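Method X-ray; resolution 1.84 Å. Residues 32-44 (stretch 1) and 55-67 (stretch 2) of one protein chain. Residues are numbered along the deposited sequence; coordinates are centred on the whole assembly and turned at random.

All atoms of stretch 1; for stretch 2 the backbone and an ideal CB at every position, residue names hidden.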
ATOM      1  N   ILE A  32      -2.097  12.455 -10.527  1.00 29.92           N
ATOM      2  CA  ILE A  32      -2.614  11.123 -10.794  1.00 28.89           C
ATOM      3  C   ILE A  32      -4.143  11.203 -10.770  1.00 27.83           C
ATOM      4  O   ILE A  32      -4.828  10.421 -11.418  1.00 27.83           O
ATOM      5  CB  ILE A  32      -2.175  10.116  -9.695  1.00 30.19           C
ATOM      6  CG1 ILE A  32      -0.664   9.879  -9.767  1.00 30.65           C
ATOM      7  CG2 ILE A  32      -2.979   8.818  -9.829  1.00 29.64           C
ATOM      8  CD1 ILE A  32      -0.238   8.946 -10.886  1.00 35.66           C
ATOM      9  N   GLY A  33      -4.676  12.118  -9.976  1.00 28.72           N
ATOM     10  CA  GLY A  33      -6.117  12.248  -9.912  1.00 28.62           C
ATOM     11  C   GLY A  33      -6.737  12.179  -8.536  1.00 28.99           C
ATOM     12  O   GLY A  33      -7.964  12.227  -8.424  1.00 28.59           O
ATOM     13  N   LEU A  34      -5.921  12.035  -7.491  1.00 28.65           N
ATOM     14  CA  LEU A  34      -6.474  11.999  -6.140  1.00 27.11           C
ATOM     15  C   LEU A  34      -6.635  13.428  -5.621  1.00 28.64           C
ATOM     16  O   LEU A  34      -5.951  14.355  -6.073  1.00 27.25           O
ATOM     17  CB  LEU A  34      -5.578  11.209  -5.178  1.00 28.30           C
ATOM     18  CG  LEU A  34      -5.587   9.700  -5.427  1.00 27.74           C
ATOM     19  CD1 LEU A  34      -4.453   9.329  -6.370  1.00 27.30           C
ATOM     20  CD2 LEU A  34      -5.438   8.970  -4.086  1.00 27.40           C
ATOM     21  N   ASN A  35      -7.548  13.594  -4.669  1.00 27.83           N
ATOM     22  CA  ASN A  35      -7.795  14.905  -4.070  1.00 29.76           C
ATOM     23  C   ASN A  35      -7.303  14.925  -2.626  1.00 29.55           C
ATOM     24  O   ASN A  35      -7.331  13.906  -1.934  1.00 31.22           O
ATOM     25  CB  ASN A  35      -9.291  15.228  -4.122  1.00 27.26           C
ATOM     26  CG  ASN A  35      -9.853  15.145  -5.534  1.00 24.04           C
ATOM     27  OD1 ASN A  35      -9.165  15.456  -6.511  1.00 23.80           O
ATOM     28  ND2 ASN A  35     -11.119  14.733  -5.646  1.00 23.13           N
ATOM     29  N   LEU A  36      -6.843  16.093  -2.184  1.00 29.64           N
ATOM     30  CA  LEU A  36      -6.330  16.273  -0.840  1.00 29.72           C
ATOM     31  C   LEU A  36      -7.483  16.574   0.109  1.00 31.50           C
ATOM     32  O   LEU A  36      -8.153  17.594  -0.052  1.00 30.50           O
ATOM     33  CB  LEU A  36      -5.338  17.429  -0.836  1.00 28.62           C
ATOM     34  CG  LEU A  36      -4.741  17.903   0.482  1.00 30.35           C
ATOM     35  CD1 LEU A  36      -3.929  16.778   1.146  1.00 28.25           C
ATOM     36  CD2 LEU A  36      -3.849  19.094   0.192  1.00 29.56           C
ATOM     37  N   GLU A  37      -7.718  15.687   1.079  1.00 30.11           N
ATOM     38  CA  GLU A  37      -8.806  15.855   2.056  1.00 33.36           C
ATOM     39  C   GLU A  37      -8.372  16.749   3.194  1.00 34.16           C
ATOM     40  O   GLU A  37      -9.134  17.594   3.672  1.00 37.39           O
ATOM     41  CB  GLU A  37      -9.233  14.517   2.670  1.00 33.82           C
ATOM     42  CG  GLU A  37     -10.038  13.601   1.791  1.00 34.63           C
ATOM     43  CD  GLU A  37     -10.604  12.420   2.576  1.00 35.08           C
ATOM     44  OE1 GLU A  37      -9.809  11.678   3.190  1.00 34.28           O
ATOM     45  OE2 GLU A  37     -11.841  12.234   2.577  1.00 34.91           O
ATOM     46  N   GLY A  38      -7.139  16.562   3.633  1.00 31.79           N
ATOM     47  CA  GLY A  38      -6.648  17.359   4.730  1.00 32.14           C
ATOM     48  C   GLY A  38      -5.147  17.267   4.855  1.00 31.95           C
ATOM     49  O   GLY A  38      -4.496  16.404   4.252  1.00 29.21           O
ATOM     50  N   ARG A  39      -4.601  18.163   5.660  1.00 31.21           N
ATOM     51  CA  ARG A  39      -3.175  18.223   5.876  1.00 34.31           C
ATOM     52  C   ARG A  39      -2.966  18.809   7.257  1.00 36.17           C
ATOM     53  O   ARG A  39      -3.595  19.808   7.608  1.00 35.47           O
ATOM     54  CB  ARG A  39      -2.556  19.121   4.806  1.00 34.13           C
ATOM     55  CG  ARG A  39      -1.091  19.330   4.959  1.00 35.62           C
ATOM     56  CD  ARG A  39      -0.546  20.125   3.788  1.00 34.92           C
ATOM     57  NE  ARG A  39       0.903  20.223   3.889  1.00 32.52           N
ATOM     58  CZ  ARG A  39       1.693  20.616   2.904  1.00 35.07           C
ATOM     59  NH1 ARG A  39       1.173  20.956   1.725  1.00 34.07           N
ATOM     60  NH2 ARG A  39       3.002  20.655   3.095  1.00 35.11           N
ATOM     61  N   ALA A  40      -2.092  18.194   8.043  1.00 35.29           N
ATOM     62  CA  ALA A  40      -1.865  18.696   9.380  1.00 36.97           C
ATOM     63  C   ALA A  40      -0.594  18.186  10.027  1.00 37.34           C
ATOM     64  O   ALA A  40      -0.052  17.150   9.652  1.00 35.35           O
ATOM     65  CB  ALA A  40      -3.062  18.361  10.254  1.00 37.77           C
ATOM     66  N   ASN A  41      -0.109  18.950  10.997  1.00 36.47           N
ATOM     67  CA  ASN A  41       1.071  18.567  11.742  1.00 38.63           C
ATOM     68  C   ASN A  41       0.500  17.790  12.911  1.00 37.50           C
ATOM     69  O   ASN A  41      -0.485  18.207  13.504  1.00 38.69           O
ATOM     70  CB  ASN A  41       1.815  19.807  12.242  1.00 40.31           C
ATOM     71  CG  ASN A  41       2.465  20.585  11.118  1.00 44.51           C
ATOM     72  OD1 ASN A  41       3.478  20.159  10.558  1.00 45.34           O
ATOM     73  ND2 ASN A  41       1.877  21.728  10.770  1.00 47.00           N
ATOM     74  N   VAL A  42       1.093  16.650  13.229  1.00 37.77           N
ATOM     75  CA  VAL A  42       0.606  15.853  14.342  1.00 37.56           C
ATOM     76  C   VAL A  42       1.751  15.694  15.322  1.00 39.92           C
ATOM     77  O   VAL A  42       2.765  15.086  14.997  1.00 39.07           O
ATOM     78  CB  VAL A  42       0.133  14.454  13.874  1.00 37.45           C
ATOM     79  CG1 VAL A  42      -0.235  13.584  15.076  1.00 36.96           C
ATOM     80  CG2 VAL A  42      -1.059  14.602  12.957  1.00 37.37           C
ATOM     81  N   GLU A  43       1.609  16.266  16.516  1.00 39.79           N
ATOM     82  CA  GLU A  43       2.671  16.134  17.498  1.00 40.92           C
ATOM     83  C   GLU A  43       2.168  15.644  18.840  1.00 40.03           C
ATOM     84  O   GLU A  43       2.950  15.482  19.776  1.00 41.07           O
ATOM     85  CB  GLU A  43       3.443  17.452  17.645  1.00 45.81           C
ATOM     86  CG  GLU A  43       2.586  18.699  17.738  1.00 49.79           C
ATOM     87  CD  GLU A  43       3.428  19.966  17.769  1.00 54.21           C
ATOM     88  OE1 GLU A  43       4.255  20.111  18.698  1.00 56.09           O
ATOM     89  OE2 GLU A  43       3.260  20.817  16.866  1.00 56.22           O
ATOM     90  N   GLY A  44       0.865  15.387  18.925  1.00 39.05           N
ATOM     91  CA  GLY A  44       0.290  14.883  20.158  1.00 37.56           C
ATOM     92  C   GLY A  44       0.976  13.569  20.469  1.00 38.11           C
ATOM     93  O   GLY A  44       1.305  12.798  19.552  1.00 36.19           O
ATOM     94  N   UNK A  55       8.702  10.180  21.115  1.00 44.35           N
ATOM     95  CA  UNK A  55       8.695  11.608  20.871  1.00 45.70           C
ATOM     96  C   UNK A  55       8.737  11.842  19.366  1.00 45.37           C
ATOM     97  O   UNK A  55       9.814  11.814  18.768  1.00 48.79           O
ATOM     98  CB  UNK A  55       9.870  12.294  21.571  1.00 45.70           C
ATOM     99  N   UNK A  56       7.575  12.039  18.745  1.00 41.10           N
ATOM    100  CA  UNK A  56       7.552  12.280  17.307  1.00 38.76           C
ATOM    101  C   UNK A  56       6.692  13.452  16.901  1.00 37.02           C
ATOM    102  O   UNK A  56       5.762  13.855  17.615  1.00 37.90           O
ATOM    103  CB  UNK A  56       7.062  11.026  16.580  1.00 38.76           C
ATOM    104  N   UNK A  57       7.037  13.998  15.742  1.00 34.19           N
ATOM    105  CA  UNK A  57       6.352  15.120  15.139  1.00 34.53           C
ATOM    106  C   UNK A  57       6.323  14.767  13.663  1.00 32.61           C
ATOM    107  O   UNK A  57       7.369  14.661  13.030  1.00 30.44           O
ATOM    108  CB  UNK A  57       7.034  16.460  15.421  1.00 34.53           C
ATOM    109  N   UNK A  58       5.130  14.559  13.127  1.00 31.27           N
ATOM    110  CA  UNK A  58       4.993  14.207  11.722  1.00 30.93           C
ATOM    111  C   UNK A  58       3.932  15.068  11.064  1.00 30.53           C
ATOM    112  O   UNK A  58       2.971  15.477  11.711  1.00 32.30           O
ATOM    113  CB  UNK A  58       4.649  12.724  11.566  1.00 30.93           C
ATOM    114  N   UNK A  59       4.132  15.396   9.792  1.00 29.49           N
ATOM    115  CA  UNK A  59       3.135  16.153   9.065  1.00 28.54           C
ATOM    116  C   UNK A  59       2.438  15.115   8.189  1.00 29.13           C
ATOM    117  O   UNK A  59       3.095  14.310   7.507  1.00 26.25           O
ATOM    118  CB  UNK A  59       3.742  17.301   8.255  1.00 28.54           C
ATOM    119  N   UNK A  60       1.114  15.144   8.206  1.00 28.15           N
ATOM    120  CA  UNK A  60       0.299  14.186   7.466  1.00 29.29           C
ATOM    121  C   UNK A  60      -0.626  14.836   6.447  1.00 29.41           C
ATOM    122  O   UNK A  60      -1.133  15.939   6.666  1.00 30.44           O
ATOM    123  CB  UNK A  60      -0.533  13.355   8.445  1.00 29.29           C
ATOM    124  N   UNK A  61      -0.840  14.142   5.334  1.00 26.93           N
ATOM    125  CA  UNK A  61      -1.734  14.614   4.281  1.00 28.51           C
ATOM    126  C   UNK A  61      -2.546  13.419   3.806  1.00 29.25           C
ATOM    127  O   UNK A  61      -1.985  12.373   3.495  1.00 29.58           O
ATOM    128  CB  UNK A  61      -0.962  15.258   3.128  1.00 28.51           C
ATOM    129  N   UNK A  62      -3.862  13.565   3.751  1.00 26.74           N
ATOM    130  CA  UNK A  62      -4.708  12.468   3.316  1.00 27.07           C
ATOM    131  C   UNK A  62      -5.269  12.733   1.922  1.00 28.77           C
ATOM    132  O   UNK A  62      -5.912  13.756   1.690  1.00 26.64           O
ATOM    133  CB  UNK A  62      -5.846  12.246   4.314  1.00 27.07           C
ATOM    134  N   UNK A  63      -4.989  11.813   0.999  1.00 28.09           N
ATOM    135  CA  UNK A  63      -5.459  11.905  -0.386  1.00 28.38           C
ATOM    136  C   UNK A  63      -6.608  10.907  -0.557  1.00 26.37           C
ATOM    137  O   UNK A  63      -6.539   9.788  -0.054  1.00 24.93           O
ATOM    138  CB  UNK A  63      -4.330  11.626  -1.380  1.00 28.38           C
ATOM    139  N   UNK A  64      -7.633  11.292  -1.308  1.00 27.23           N
ATOM    140  CA  UNK A  64      -8.756  10.403  -1.552  1.00 24.40           C
ATOM    141  C   UNK A  64      -9.045  10.304  -3.048  1.00 25.52           C
ATOM    142  O   UNK A  64      -8.835  11.268  -3.795  1.00 24.48           O
ATOM    143  CB  UNK A  64      -9.996  10.888  -0.798  1.00 24.40           C
ATOM    144  N   UNK A  65      -9.507   9.143  -3.498  1.00 23.70           N
ATOM    145  CA  UNK A  65      -9.821   8.984  -4.914  1.00 23.72           C
ATOM    146  C   UNK A  65     -11.190   9.609  -5.179  1.00 24.56           C
ATOM    147  O   UNK A  65     -11.994   9.765  -4.261  1.00 24.18           O
ATOM    148  CB  UNK A  65      -9.800   7.510  -5.324  1.00 23.72           C
ATOM    149  N   UNK A  66     -11.454   9.996  -6.433  1.00 26.97           N
ATOM    150  CA  UNK A  66     -12.734  10.599  -6.802  1.00 27.29           C
ATOM    151  C   UNK A  66     -13.906   9.698  -6.439  1.00 27.56           C
ATOM    152  O   UNK A  66     -14.944  10.188  -6.023  1.00 27.60           O
ATOM    153  CB  UNK A  66     -12.761  10.908  -8.300  1.00 27.29           C
ATOM    154  N   UNK A  67     -13.755   8.386  -6.615  1.00 28.43           N
ATOM    155  CA  UNK A  67     -14.850   7.483  -6.286  1.00 30.33           C
ATOM    156  C   UNK A  67     -15.091   7.440  -4.771  1.00 30.07           C
ATOM    157  O   UNK A  67     -16.057   6.849  -4.307  1.00 28.86           O
ATOM    158  CB  UNK A  67     -14.554   6.079  -6.817  1.00 30.33           C
TER

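The backbone of stretch 2 runs antiparallel to strand 35-42, the N-to-C directions of the strand axes differing by 144°, with a closest approach of 4.5 Å. Amide-carbonyl pairing fixes the register, so the CBs of positions 58 to 64 can be assigned to a face of the sheet.

Position 55 points its CB away, with nothing of stretch 1 within 5.5 Å. Stretch 1 sets no requirement; the residue is Ser55. Position 56 is equally unconstrained at CB, but a long polar chain could return toward the strand. Gln56 does: its NE2 donates to a water (3.1 Å), which in turn donates to Val42 O (2.6 Å).

At position 57 the ideal CB lies 4.3 Å from Glu43 CB and 4.5 Å from Val42 O, which suits a small or medium side chain. Cys57 is found, its SG 4.2 Å from Glu43 CB.

Position 58 pairs through its backbone, N to Val42 O at 3.1 Å and O to Val42 N at 2.7 Å. Its phi/psi of -132/146 are extended, and beta-branched residues suit them, among others. The residue is Val58.

Position 59 shares a face with Asn41 and Arg39. The ideal CB is 3.7 Å from Asn41 OD1, and the extended Arg39 chain carries its guanidinium along this side of the sheet. An acid long enough to reach it is favoured, though a neutral polar chain could also serve. Glu59, with chi1 and chi2 both t, brings OE2 to the guanidinium edge, near its plane: Arg39 NE to Glu59 OE2 is 2.8 Å, a salt bridge, and Arg39 NH2 donates to the same oxygen at 3.1 Å.

At position 60 the ideal CB turns to the other face and lies 4.7 Å from Val42 CG2. An aliphatic chain suits it, and Ile60 extends CD1 to 3.8 Å from Val42 CG2. Its backbone N and O pair with Ala40 O (2.7 Å) and Ala40 N (2.8 Å).

At position 61 the ideal CB already sits 3.9 Å from both Leu36 CD1 and Gly38 O. A small side chain fits readily; the residue is Ala61.

The register shifts by one between Leu36 and Gly38, a beta bulge. Consequently the O of position 62 accepts from Glu37 N (2.7 Å), while its N donates to Gly38 O (3.0 Å). CB is 4.2 Å from Glu37 OE1, and polar or flexible apolar chains are possible. Selenomethionine Met62 places CG 3.3 Å from Glu37 OE1, but its end leads away.

Position 63 faces leucines: CB is 4.0 Å from Leu34 CD2, favouring a sizeable apolar chain. Selenomethionine Met63 sets SE 3.9 Å from Leu36 CD1.

Position 64 has CB 3.8 Å from Glu37 CG, suiting a compact apolar residue. Val64 puts CG1 3.5 Å from that Glu37 CG; its N donates to Asn35 O (2.7 Å).

Position 65 points away, permitting many residues; Thr65 still brings CG2 3.9 Å from Leu34 CD2. Position 66, with phi -56, allows proline, and Pro66 CG lies 3.4 Å from Gly33 O. Position 67 is out of reach; Asp67 OD1 accepts from Thr65 OG1 (2.6 Å).

Stretch 2 (55-67) SQCVEIAMMVTPD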
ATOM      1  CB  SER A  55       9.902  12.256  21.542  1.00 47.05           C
ATOM      2  OG  SER A  55       9.748  13.663  21.599  1.00 51.65           O
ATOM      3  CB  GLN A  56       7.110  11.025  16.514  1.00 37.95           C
ATOM      4  CG  GLN A  56       5.661  10.613  16.645  1.00 37.04           C
ATOM      5  CD  GLN A  56       5.259   9.544  15.628  1.00 34.74           C
ATOM      6  OE1 GLN A  56       5.936   8.531  15.473  1.00 30.05           O
ATOM      7  NE2 GLN A  56       4.143   9.771  14.937  1.00 31.66           N
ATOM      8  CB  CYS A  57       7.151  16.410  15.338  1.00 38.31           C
ATOM      9  SG  CYS A  57       6.343  17.887  14.662  1.00 51.54           S
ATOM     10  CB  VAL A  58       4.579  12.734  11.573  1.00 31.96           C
ATOM     11  CG1 VAL A  58       4.460  12.373  10.113  1.00 36.06           C
ATOM     12  CG2 VAL A  58       5.603  11.840  12.240  1.00 34.34           C
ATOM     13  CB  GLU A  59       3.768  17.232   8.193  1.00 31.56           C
ATOM     14  CG  GLU A  59       2.735  18.197   7.619  1.00 32.29           C
ATOM     15  CD  GLU A  59       3.348  19.200   6.656  1.00 35.78           C
ATOM     16  OE1 GLU A  59       4.574  19.120   6.424  1.00 36.50           O
ATOM     17  OE2 GLU A  59       2.603  20.064   6.129  1.00 36.23           O
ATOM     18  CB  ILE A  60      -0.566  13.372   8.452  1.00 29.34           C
ATOM     19  CG1 ILE A  60       0.336  12.477   9.305  1.00 31.50           C
ATOM     20  CG2 ILE A  60      -1.582  12.532   7.708  1.00 34.61           C
ATOM     21  CD1 ILE A  60      -0.397  11.829  10.447  1.00 36.36           C
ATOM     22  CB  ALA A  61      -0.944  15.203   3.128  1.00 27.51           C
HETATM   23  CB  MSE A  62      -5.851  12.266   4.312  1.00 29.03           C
HETATM   24  CG  MSE A  62      -6.676  11.010   4.075  1.00 30.42           C
HETATM   25 SE   MSE A  62      -5.694   9.342   4.391  0.93 35.27          SE
HETATM   26  CE  MSE A  62      -5.707   9.297   6.362  1.00 31.96           C
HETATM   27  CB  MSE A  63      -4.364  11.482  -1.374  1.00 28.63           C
HETATM   28  CG  MSE A  63      -2.989  12.094  -1.184  1.00 36.25           C
HETATM   29 SE   MSE A  63      -3.035  14.017  -1.427  0.91 42.08          SE
HETATM   30  CE  MSE A  63      -3.350  14.125  -3.327  1.00 39.50           C
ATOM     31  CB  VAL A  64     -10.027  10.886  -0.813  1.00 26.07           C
ATOM     32  CG1 VAL A  64     -10.514  12.232  -1.397  1.00 24.22           C
ATOM     33  CG2 VAL A  64     -11.114   9.812  -0.908  1.00 25.86           C
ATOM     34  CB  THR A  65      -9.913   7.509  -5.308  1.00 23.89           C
ATOM     35  OG1 THR A  65     -10.749   6.817  -4.363  1.00 27.12           O
ATOM     36  CG2 THR A  65      -8.530   6.884  -5.346  1.00 23.74           C
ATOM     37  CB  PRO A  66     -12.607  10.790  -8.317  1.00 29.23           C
ATOM     38  CG  PRO A  66     -11.159  11.078  -8.492  1.00 29.50           C
ATOM     39  CD  PRO A  66     -10.500  10.054  -7.554  1.00 24.90           C
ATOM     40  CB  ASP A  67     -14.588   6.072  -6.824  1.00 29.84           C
ATOM     41  CG  ASP A  67     -13.320   5.447  -6.266  1.00 33.06           C
ATOM     42  OD1 ASP A  67     -13.014   5.669  -5.078  1.00 32.29           O
ATOM     43  OD2 ASP A  67     -12.640   4.713  -7.015  1.00 31.69           O
TER
HETATM   44  O   HOH W   1       3.475  12.702  15.796  1.00 46.25           O
HETATM   45  O   HOH W   2       3.732  11.787  19.207  1.00 40.60           O
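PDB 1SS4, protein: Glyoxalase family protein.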